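Local atomic coordinates of guanine deaminase (Escherichia coli, PDB entry 6OHB), a protein that catalyses the zinc-dependent hydrolytic deamination of guanine to xanthine and ammonia, the single step from guanine to xanthine in purine breakdown. Residues D37-I42 against G51-G56; D80-Y85 against G325-A330; K167-R172 against P216-M221. One frame throughout, in Å; residues are numbered along the deposited sequence.

Interaction 1. Residues D37-I42 against G51-G56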
loop_
_atom_site.group_PDB
_atom_site.type_symbol
_atom_site.label_atom_id
_atom_site.label_comp_id
_atom_site.label_asym_id
_atom_site.label_seq_id
_atom_site.Cartn_x
_atom_site.Cartn_y
_atom_site.Cartn_z
ATOM N N ASP A 37 20.570 17.464 -16.186
ATOM C CA ASP A 37 21.909 16.984 -16.531
ATOM C C ASP A 37 22.879 17.595 -15.525
ATOM O O ASP A 37 23.502 18.633 -15.774
ATOM C CB ASP A 37 22.266 17.340 -17.972
ATOM C CG ASP A 37 23.557 16.681 -18.437
ATOM O OD1 ASP A 37 23.983 15.692 -17.810
ATOM O OD2 ASP A 37 24.151 17.165 -19.429
ATOM N N GLY A 38 22.997 16.944 -14.373
ATOM C CA GLY A 38 23.737 17.477 -13.251
ATOM C C GLY A 38 24.938 16.671 -12.800
ATOM O O GLY A 38 25.102 15.494 -13.152
ATOM N N LEU A 39 25.766 17.317 -11.982
ATOM C CA LEU A 39 27.014 16.773 -11.476
ATOM C C LEU A 39 27.108 17.046 -9.985
ATOM O O LEU A 39 26.875 18.176 -9.535
ATOM C CB LEU A 39 28.218 17.389 -12.188
ATOM C CG LEU A 39 29.566 17.123 -11.517
ATOM C CD1 LEU A 39 29.881 15.636 -11.574
ATOM C CD2 LEU A 39 30.667 17.944 -12.177
ATOM N N LEU A 40 27.460 16.001 -9.237
ATOM C CA LEU A 40 27.659 16.041 -7.797
ATOM C C LEU A 40 29.082 15.586 -7.518
ATOM O O LEU A 40 29.441 14.444 -7.821
ATOM C CB LEU A 40 26.655 15.137 -7.077
ATOM C CG LEU A 40 26.948 14.893 -5.594
ATOM C CD1 LEU A 40 26.712 16.163 -4.791
ATOM C CD2 LEU A 40 26.110 13.739 -5.052
ATOM N N LEU A 41 29.891 16.484 -6.969
ATOM C CA LEU A 41 31.259 16.194 -6.579
ATOM C C LEU A 41 31.324 16.064 -5.065
ATOM O O LEU A 41 30.856 16.956 -4.341
ATOM C CB LEU A 41 32.213 17.293 -7.052
ATOM C CG LEU A 41 32.483 17.341 -8.551
ATOM C CD1 LEU A 41 33.329 18.557 -8.886
ATOM C CD2 LEU A 41 33.162 16.058 -9.005
ATOM N N ILE A 42 31.959 14.985 -4.614
ATOM C CA ILE A 42 31.993 14.552 -3.226
ATOM C C ILE A 42 33.441 14.526 -2.765
ATOM O O ILE A 42 34.310 13.990 -3.462
ATOM C CB ILE A 42 31.367 13.148 -3.075
ATOM C CG1 ILE A 42 29.922 13.143 -3.560
ATOM C CG2 ILE A 42 31.494 12.635 -1.645
ATOM C CD1 ILE A 42 29.352 11.743 -3.671
ATOM N N GLY A 51 25.860 21.030 -9.270
ATOM C CA GLY A 51 25.234 21.919 -10.234
ATOM C C GLY A 51 25.120 21.291 -11.607
ATOM O O GLY A 51 25.072 20.070 -11.743
ATOM N N GLU A 52 25.040 22.156 -12.615
ATOM C CA GLU A 52 24.920 21.700 -13.995
ATOM C C GLU A 52 26.205 21.023 -14.458
ATOM O O GLU A 52 27.315 21.468 -14.142
ATOM C CB GLU A 52 24.592 22.875 -14.921
ATOM C CG GLU A 52 23.235 23.517 -14.676
ATOM C CD GLU A 52 22.127 22.862 -15.477
ATOM O OE1 GLU A 52 22.424 21.931 -16.260
ATOM O OE2 GLU A 52 20.960 23.289 -15.334
ATOM N N TRP A 53 26.038 19.941 -15.221
ATOM C CA TRP A 53 27.170 19.164 -15.718
ATOM C C TRP A 53 28.174 20.041 -16.466
ATOM O O TRP A 53 29.386 19.965 -16.229
ATOM C CB TRP A 53 26.652 18.034 -16.616
ATOM C CG TRP A 53 27.719 17.288 -17.367
ATOM C CD1 TRP A 53 27.938 17.316 -18.712
ATOM C CD2 TRP A 53 28.701 16.392 -16.819
ATOM N NE1 TRP A 53 28.995 16.502 -19.037
ATOM C CE2 TRP A 53 29.482 15.924 -17.894
ATOM C CE3 TRP A 53 28.996 15.943 -15.527
ATOM C CZ2 TRP A 53 30.541 15.033 -17.718
ATOM C CZ3 TRP A 53 30.050 15.053 -15.352
ATOM C CH2 TRP A 53 30.809 14.610 -16.443
ATOM N N GLU A 54 27.690 20.879 -17.384
ATOM C CA GLU A 54 28.620 21.690 -18.159
ATOM C C GLU A 54 29.287 22.768 -17.312
ATOM O O GLU A 54 30.376 23.228 -17.671
ATOM C CB GLU A 54 27.913 22.322 -19.361
ATOM C CG GLU A 54 27.302 21.316 -20.351
ATOM C CD GLU A 54 28.332 20.544 -21.175
ATOM O OE1 GLU A 54 29.548 20.769 -21.004
ATOM O OE2 GLU A 54 27.924 19.708 -22.009
ATOM N N ASN A 55 28.677 23.157 -16.185
ATOM C CA ASN A 55 29.272 24.144 -15.288
ATOM C C ASN A 55 30.311 23.560 -14.338
ATOM O O ASN A 55 31.035 24.328 -13.700
ATOM C CB ASN A 55 28.192 24.841 -14.451
ATOM C CG ASN A 55 27.346 25.800 -15.264
ATOM O OD1 ASN A 55 27.770 26.283 -16.310
ATOM N ND2 ASN A 55 26.142 26.090 -14.776
ATOM N N GLY A 56 30.407 22.240 -14.213
ATOM C CA GLY A 56 31.302 21.686 -13.217
ATOM C C GLY A 56 32.230 20.596 -13.704
ATOM O O GLY A 56 33.154 20.208 -12.985
HETATM O O HOH W 1 20.269 20.014 -16.911
#
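L39 and W53 carry the packed side of this contact. Both have CG anti to the backbone N, and L39 CB lies at the edge of the indole, near its plane, 3.7 Å from W53 CE3. L39 CD2 presses on the backbone of G56, 3.4 Å from G56 C, where a beta carbon would be crowded. L39 and G51 form an antiparallel hydrogen-bonded pair: L39 N reaches G51 O at 2.8 Å and L39 O takes G51 N at 3.0 Å, both nearly along the C=O axis. This is the open end of the β-hairpin formed by strands 38-43 and 46-50 in the small β domain, extended past G51 into a short, weakly bonded helical turn at about 53-56. W53 N adds a 2.9 Å bond to a lone pair of D37 O. R12 salt-bridges D37 OD1 and makes a cation-pi contact with the indole. An alanine here in place of W53 removes the indole, and would probably loosen the packing at L39 CB and weaken the hold on R12. The looser flank lies at partly exposed D37 and E52, where a water accepts from D37 N and donates to E52 OE1, its oxygen 3.0 Å from that OE1.

Interaction 2. Residues D80-Y85 against G325-A330. With ZN (zinc ion), chain E.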
loop_
_atom_site.group_PDB
_atom_site.type_symbol
_atom_site.label_atom_id
_atom_site.label_comp_id
_atom_site.label_asym_id
_atom_site.label_seq_id
_atom_site.Cartn_x
_atom_site.Cartn_y
_atom_site.Cartn_z
ATOM N N ASP A 80 13.690 8.801 8.180
ATOM C CA ASP A 80 12.629 8.051 8.846
ATOM C C ASP A 80 12.603 8.457 10.317
ATOM O O ASP A 80 13.494 8.078 11.084
ATOM C CB ASP A 80 12.886 6.552 8.696
ATOM C CG ASP A 80 11.668 5.704 9.025
ATOM O OD1 ASP A 80 10.808 6.147 9.822
ATOM O OD2 ASP A 80 11.583 4.581 8.484
ATOM N N THR A 81 11.562 9.183 10.727
ATOM C CA THR A 81 11.579 9.829 12.036
ATOM C C THR A 81 10.980 8.998 13.173
ATOM O O THR A 81 10.952 9.486 14.308
ATOM C CB THR A 81 10.861 11.182 11.974
ATOM O OG1 THR A 81 9.491 10.995 11.591
ATOM C CG2 THR A 81 11.556 12.117 10.983
ATOM N N HIS A 82 10.534 7.765 12.924
ATOM C CA HIS A 82 10.107 6.882 14.017
ATOM C C HIS A 82 10.075 5.450 13.500
ATOM O O HIS A 82 9.250 5.119 12.643
ATOM C CB HIS A 82 8.744 7.291 14.579
ATOM C CG HIS A 82 8.253 6.404 15.683
ATOM N ND1 HIS A 82 8.804 6.406 16.946
ATOM C CD2 HIS A 82 7.264 5.478 15.708
ATOM C CE1 HIS A 82 8.174 5.526 17.703
ATOM N NE2 HIS A 82 7.233 4.950 16.976
ATOM N N ILE A 83 10.961 4.610 14.024
ATOM C CA ILE A 83 11.021 3.208 13.630
ATOM C C ILE A 83 11.564 2.413 14.812
ATOM O O ILE A 83 12.421 2.895 15.557
ATOM C CB ILE A 83 11.864 3.033 12.344
ATOM C CG1 ILE A 83 11.894 1.569 11.902
ATOM C CG2 ILE A 83 13.270 3.609 12.520
ATOM C CD1 ILE A 83 12.508 1.361 10.529
ATOM N N HIS A 84 11.030 1.207 15.004
ATOM C CA HIS A 84 11.411 0.325 16.106
ATOM C C HIS A 84 12.359 -0.752 15.563
ATOM O O HIS A 84 11.955 -1.589 14.750
ATOM C CB HIS A 84 10.170 -0.299 16.761
ATOM C CG HIS A 84 9.239 0.680 17.432
ATOM N ND1 HIS A 84 9.159 0.814 18.804
ATOM C CD2 HIS A 84 8.297 1.511 16.926
ATOM C CE1 HIS A 84 8.239 1.711 19.110
ATOM N NE2 HIS A 84 7.709 2.155 17.989
ATOM N N TYR A 85 13.628 -0.709 15.992
ATOM C CA TYR A 85 14.612 -1.713 15.577
ATOM C C TYR A 85 14.231 -3.155 15.921
ATOM O O TYR A 85 14.322 -4.019 15.031
ATOM C CB TYR A 85 15.983 -1.322 16.153
ATOM C CG TYR A 85 16.894 -2.447 16.617
ATOM C CD1 TYR A 85 17.386 -3.400 15.725
ATOM C CD2 TYR A 85 17.293 -2.534 17.949
ATOM C CE1 TYR A 85 18.224 -4.417 16.151
ATOM C CE2 TYR A 85 18.137 -3.548 18.384
ATOM C CZ TYR A 85 18.598 -4.484 17.482
ATOM O OH TYR A 85 19.434 -5.493 17.916
ATOM N N GLY A 325 7.381 8.769 9.699
ATOM C CA GLY A 325 7.916 7.564 10.303
ATOM C C GLY A 325 7.158 6.344 9.820
ATOM O O GLY A 325 5.992 6.422 9.439
ATOM N N THR A 326 7.855 5.212 9.794
ATOM C CA THR A 326 7.241 3.947 9.391
ATOM C C THR A 326 6.532 3.151 10.505
ATOM O O THR A 326 5.644 2.351 10.170
ATOM C CB THR A 326 8.283 3.039 8.721
ATOM O OG1 THR A 326 9.375 2.803 9.616
ATOM C CG2 THR A 326 8.804 3.663 7.437
ATOM N N ASP A 327 6.840 3.400 11.791
ATOM C CA ASP A 327 6.563 2.499 12.937
ATOM C C ASP A 327 6.713 1.052 12.515
ATOM O O ASP A 327 5.819 0.233 12.721
ATOM C CB ASP A 327 5.219 2.746 13.670
ATOM C CG ASP A 327 5.426 2.737 15.235
ATOM O OD1 ASP A 327 6.470 2.328 15.659
ATOM O OD2 ASP A 327 4.667 3.059 16.139
ATOM N N ILE A 328 7.858 0.750 11.886
ATOM C CA ILE A 328 8.145 -0.642 11.562
ATOM C C ILE A 328 7.993 -1.458 12.829
ATOM O O ILE A 328 8.339 -0.999 13.921
ATOM C CB ILE A 328 9.532 -0.799 10.912
ATOM C CG1 ILE A 328 9.415 -0.637 9.401
ATOM C CG2 ILE A 328 10.169 -2.140 11.251
ATOM C CD1 ILE A 328 8.712 -1.833 8.760
ATOM N N GLY A 329 7.457 -2.667 12.680
ATOM C CA GLY A 329 6.784 -3.364 13.753
ATOM C C GLY A 329 5.296 -3.362 13.448
ATOM O O GLY A 329 4.785 -4.288 12.809
ATOM N N ALA A 330 4.594 -2.313 13.892
ATOM C CA ALA A 330 3.179 -2.175 13.560
ATOM C C ALA A 330 3.009 -1.834 12.089
ATOM O O ALA A 330 2.075 -2.311 11.435
ATOM C CB ALA A 330 2.519 -1.117 14.444
HETATM ZN ZN ZN E . 6.252 3.308 17.589
#
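H82 and H84 reach one zinc ion from alternate residues of a strand with different first torsions. H82 has CG anti to the backbone N (chi1 179°), H84 has it anti to the carbonyl carbon (chi1 -64°), and both rings present NE2 to the metal, H82 at 2.0 Å and H84 at 1.9 Å. D327 comes from the opposing loop with chi1 at -135°, away from any staggered position. Its carboxylate is bidentate, with OD1 and OD2 each 2.2 Å from ZN. That carboxylate is nearly coplanar with the H84 ring, but OD2 lies in the plane of the H82 ring, at its edge. These are signature ligands of the amidohydrolase (βα)8 barrel: the HxH pair at the end of the first barrel strand and the aspartate after the last. H237 completes the protein ligands, and H235 fixes the H82 ring through a hydrogen bond to ND1. Away from the metal, the D80 carboxylate grips T326 with two syn lone pairs: OD1 takes T326 N at 3.1 Å and OD2 takes the hydroxyl OG1, which stands in the crowded position between backbone N and carbonyl carbon. This holds the loop just before D327. D327 N also donates to H82 O, 3.1 Å away and above the carbonyl plane, so the two ligand residues are tied through their backbones as well. G325 suits this crossing, since a beta carbon there would run into H82 N. I83, between the histidines, has CG1 anti to the backbone N and lies alongside I328, pointing the same way; I83 CG1 meets I328 CB tightly at 3.5 Å.

Interaction 3. Residues K167-R172 against P216-M221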
loop_
_atom_site.group_PDB
_atom_site.type_symbol
_atom_site.label_atom_id
_atom_site.label_comp_id
_atom_site.label_asym_id
_atom_site.label_seq_id
_atom_site.Cartn_x
_atom_site.Cartn_y
_atom_site.Cartn_z
ATOM N N LYS A 167 18.174 3.737 24.252
ATOM C CA LYS A 167 17.601 2.635 25.013
ATOM C C LYS A 167 16.198 2.983 25.493
ATOM O O LYS A 167 15.940 4.101 25.946
ATOM C CB LYS A 167 18.497 2.302 26.204
ATOM C CG LYS A 167 17.949 1.247 27.136
ATOM C CD LYS A 167 18.641 1.311 28.487
ATOM C CE LYS A 167 17.655 1.637 29.596
ATOM N NZ LYS A 167 16.627 0.578 29.752
ATOM N N VAL A 168 15.291 2.010 25.401
ATOM C CA VAL A 168 13.928 2.207 25.877
ATOM C C VAL A 168 13.929 2.262 27.399
ATOM O O VAL A 168 14.555 1.430 28.066
ATOM C CB VAL A 168 13.009 1.087 25.367
ATOM C CG1 VAL A 168 11.611 1.248 25.946
ATOM C CG2 VAL A 168 12.960 1.077 23.852
ATOM N N MET A 169 13.261 3.272 27.952
ATOM C CA MET A 169 13.063 3.395 29.389
ATOM C C MET A 169 11.628 2.997 29.715
ATOM O O MET A 169 10.684 3.657 29.266
ATOM C CB MET A 169 13.357 4.825 29.848
ATOM C CG MET A 169 14.749 5.322 29.470
ATOM S SD MET A 169 15.041 7.062 29.865
ATOM C CE MET A 169 14.197 7.208 31.432
ATOM N N MET A 170 11.466 1.927 30.493
ATOM C CA MET A 170 10.138 1.460 30.897
ATOM C C MET A 170 10.269 0.607 32.153
ATOM O O MET A 170 10.923 -0.442 32.122
ATOM C CB MET A 170 9.466 0.676 29.766
ATOM C CG MET A 170 10.368 -0.331 29.070
ATOM S SD MET A 170 9.524 -1.262 27.774
ATOM C CE MET A 170 7.958 -1.587 28.568
ATOM N N ASP A 171 9.644 1.041 33.252
ATOM C CA ASP A 171 9.787 0.349 34.531
ATOM C C ASP A 171 8.472 -0.155 35.120
ATOM O O ASP A 171 8.477 -0.672 36.244
ATOM C CB ASP A 171 10.506 1.246 35.550
ATOM C CG ASP A 171 9.686 2.457 35.964
ATOM O OD1 ASP A 171 8.718 2.806 35.256
ATOM O OD2 ASP A 171 10.021 3.068 37.002
ATOM N N ARG A 172 7.351 -0.029 34.410
ATOM C CA ARG A 172 6.082 -0.502 34.948
ATOM C C ARG A 172 5.129 -0.856 33.812
ATOM O O ARG A 172 5.346 -0.491 32.654
ATOM C CB ARG A 172 5.447 0.541 35.878
ATOM C CG ARG A 172 4.830 1.725 35.161
ATOM C CD ARG A 172 4.261 2.724 36.153
ATOM N NE ARG A 172 3.707 3.899 35.490
ATOM C CZ ARG A 172 3.173 4.938 36.128
ATOM N NH1 ARG A 172 3.118 4.950 37.453
ATOM N NH2 ARG A 172 2.695 5.965 35.441
ATOM N N PRO A 216 6.677 7.900 37.837
ATOM C CA PRO A 216 7.178 9.268 38.060
ATOM C C PRO A 216 8.672 9.321 38.346
ATOM O O PRO A 216 9.341 10.277 37.928
ATOM C CB PRO A 216 6.345 9.754 39.255
ATOM C CG PRO A 216 5.063 8.973 39.147
ATOM C CD PRO A 216 5.453 7.619 38.609
ATOM N N GLU A 217 9.218 8.306 39.021
ATOM C CA GLU A 217 10.658 8.259 39.269
ATOM C C GLU A 217 11.441 8.161 37.967
ATOM O O GLU A 217 12.438 8.870 37.772
ATOM C CB GLU A 217 10.991 7.076 40.182
ATOM C CG GLU A 217 10.726 7.337 41.652
ATOM C CD GLU A 217 9.251 7.526 41.952
ATOM O OE1 GLU A 217 8.476 6.558 41.787
ATOM O OE2 GLU A 217 8.866 8.653 42.333
ATOM N N GLN A 218 10.999 7.293 37.056
ATOM C CA GLN A 218 11.693 7.156 35.781
ATOM C C GLN A 218 11.541 8.406 34.922
ATOM O O GLN A 218 12.480 8.796 34.218
ATOM C CB GLN A 218 11.182 5.926 35.036
ATOM C CG GLN A 218 12.014 5.578 33.820
ATOM C CD GLN A 218 11.660 4.227 33.250
ATOM O OE1 GLN A 218 10.603 4.059 32.639
ATOM N NE2 GLN A 218 12.545 3.252 33.439
ATOM N N MET A 219 10.365 9.040 34.949
ATOM C CA MET A 219 10.200 10.297 34.227
ATOM C C MET A 219 11.157 11.355 34.765
ATOM O O MET A 219 11.736 12.134 33.992
ATOM C CB MET A 219 8.749 10.775 34.315
ATOM C CG MET A 219 7.738 9.895 33.572
ATOM S SD MET A 219 7.855 9.900 31.759
ATOM C CE MET A 219 7.552 11.625 31.381
ATOM N N ALA A 220 11.359 11.380 36.088
ATOM C CA ALA A 220 12.334 12.303 36.666
ATOM C C ALA A 220 13.753 11.969 36.220
ATOM O O ALA A 220 14.556 12.874 35.959
ATOM C CB ALA A 220 12.236 12.290 38.193
ATOM N N MET A 221 14.080 10.676 36.111
ATOM C CA MET A 221 15.407 10.299 35.623
ATOM C C MET A 221 15.614 10.730 34.171
ATOM O O MET A 221 16.704 11.181 33.797
ATOM C CB MET A 221 15.622 8.791 35.770
ATOM C CG MET A 221 15.751 8.313 37.210
ATOM S SD MET A 221 17.027 9.188 38.139
ATOM C CE MET A 221 17.941 7.829 38.865
#
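Q218, in the first turn of helix 216-228, reaches into the loop that follows strand 164-169 of the (βα)8 barrel; the helix itself comes after the adjacent parallel strand 203-208. The glutamine is fully stretched, CG anti to the backbone N (chi1 -170°) and the chain extended beyond it, so its amide lies over the M169-M170 backbone. OE1 is 3.1 Å from M170 N, but the angle is too poor for a hydrogen bond. D171 meets the same amide tip to tip, its carboxylate stacked on it with the two planes 29° apart. The D171 CG occupies the crowded position between backbone N and carbonyl carbon, and OD2 comes within 3.7 Å of Q218 CB. R172, extended from CG to NE, crosses P216 at about a right angle, with NH1 3.7 Å from P216 CD. Both groups of the amide have partners elsewhere: S214 OG bonds OE1, while D180 is a shared anchor that receives Q218 NE2 on OD1 and, on its other oxygen, both M170 N and the salt bridge from K167 NZ, so that it orients the glutamine amide, the strand end and the lysine together. S215 OG bonds both D171 OD2 and Q218 N, joining the stacked carboxylate to the start of the helix, and R172 NE is held by P212 O. M170 turns its side chain the other way, toward R209, a residue that probably binds substrate. On the apolar side of the glutamine, M169 bends at its last torsion (chi3 39°), which brings its CE to 3.6 Å from Q218 CG and equally close to Q218 O.

Interaction 1 comes first along the chain and belongs to the small β domain, in the four-stranded sheet that holds 38-43 and 46-50. The other two share the (βα)8 barrel: interaction 2 joins its first strand to the loop after its last, and interaction 3 falls in the sequence between those two segments. Their centres are about 21 Å apart, and their nearest atoms about 6 Å apart without touching. Interaction 1 lies on the opposite side of the chain's centre from interaction 3, about 50 Å between centres, and about 35 Å between centres from interaction 2. The zinc site lies where the barrel's first strand comes alongside the loop after its last, interaction 3 adjoins R209, a probable substrate residue, and the β domain stands apart from both.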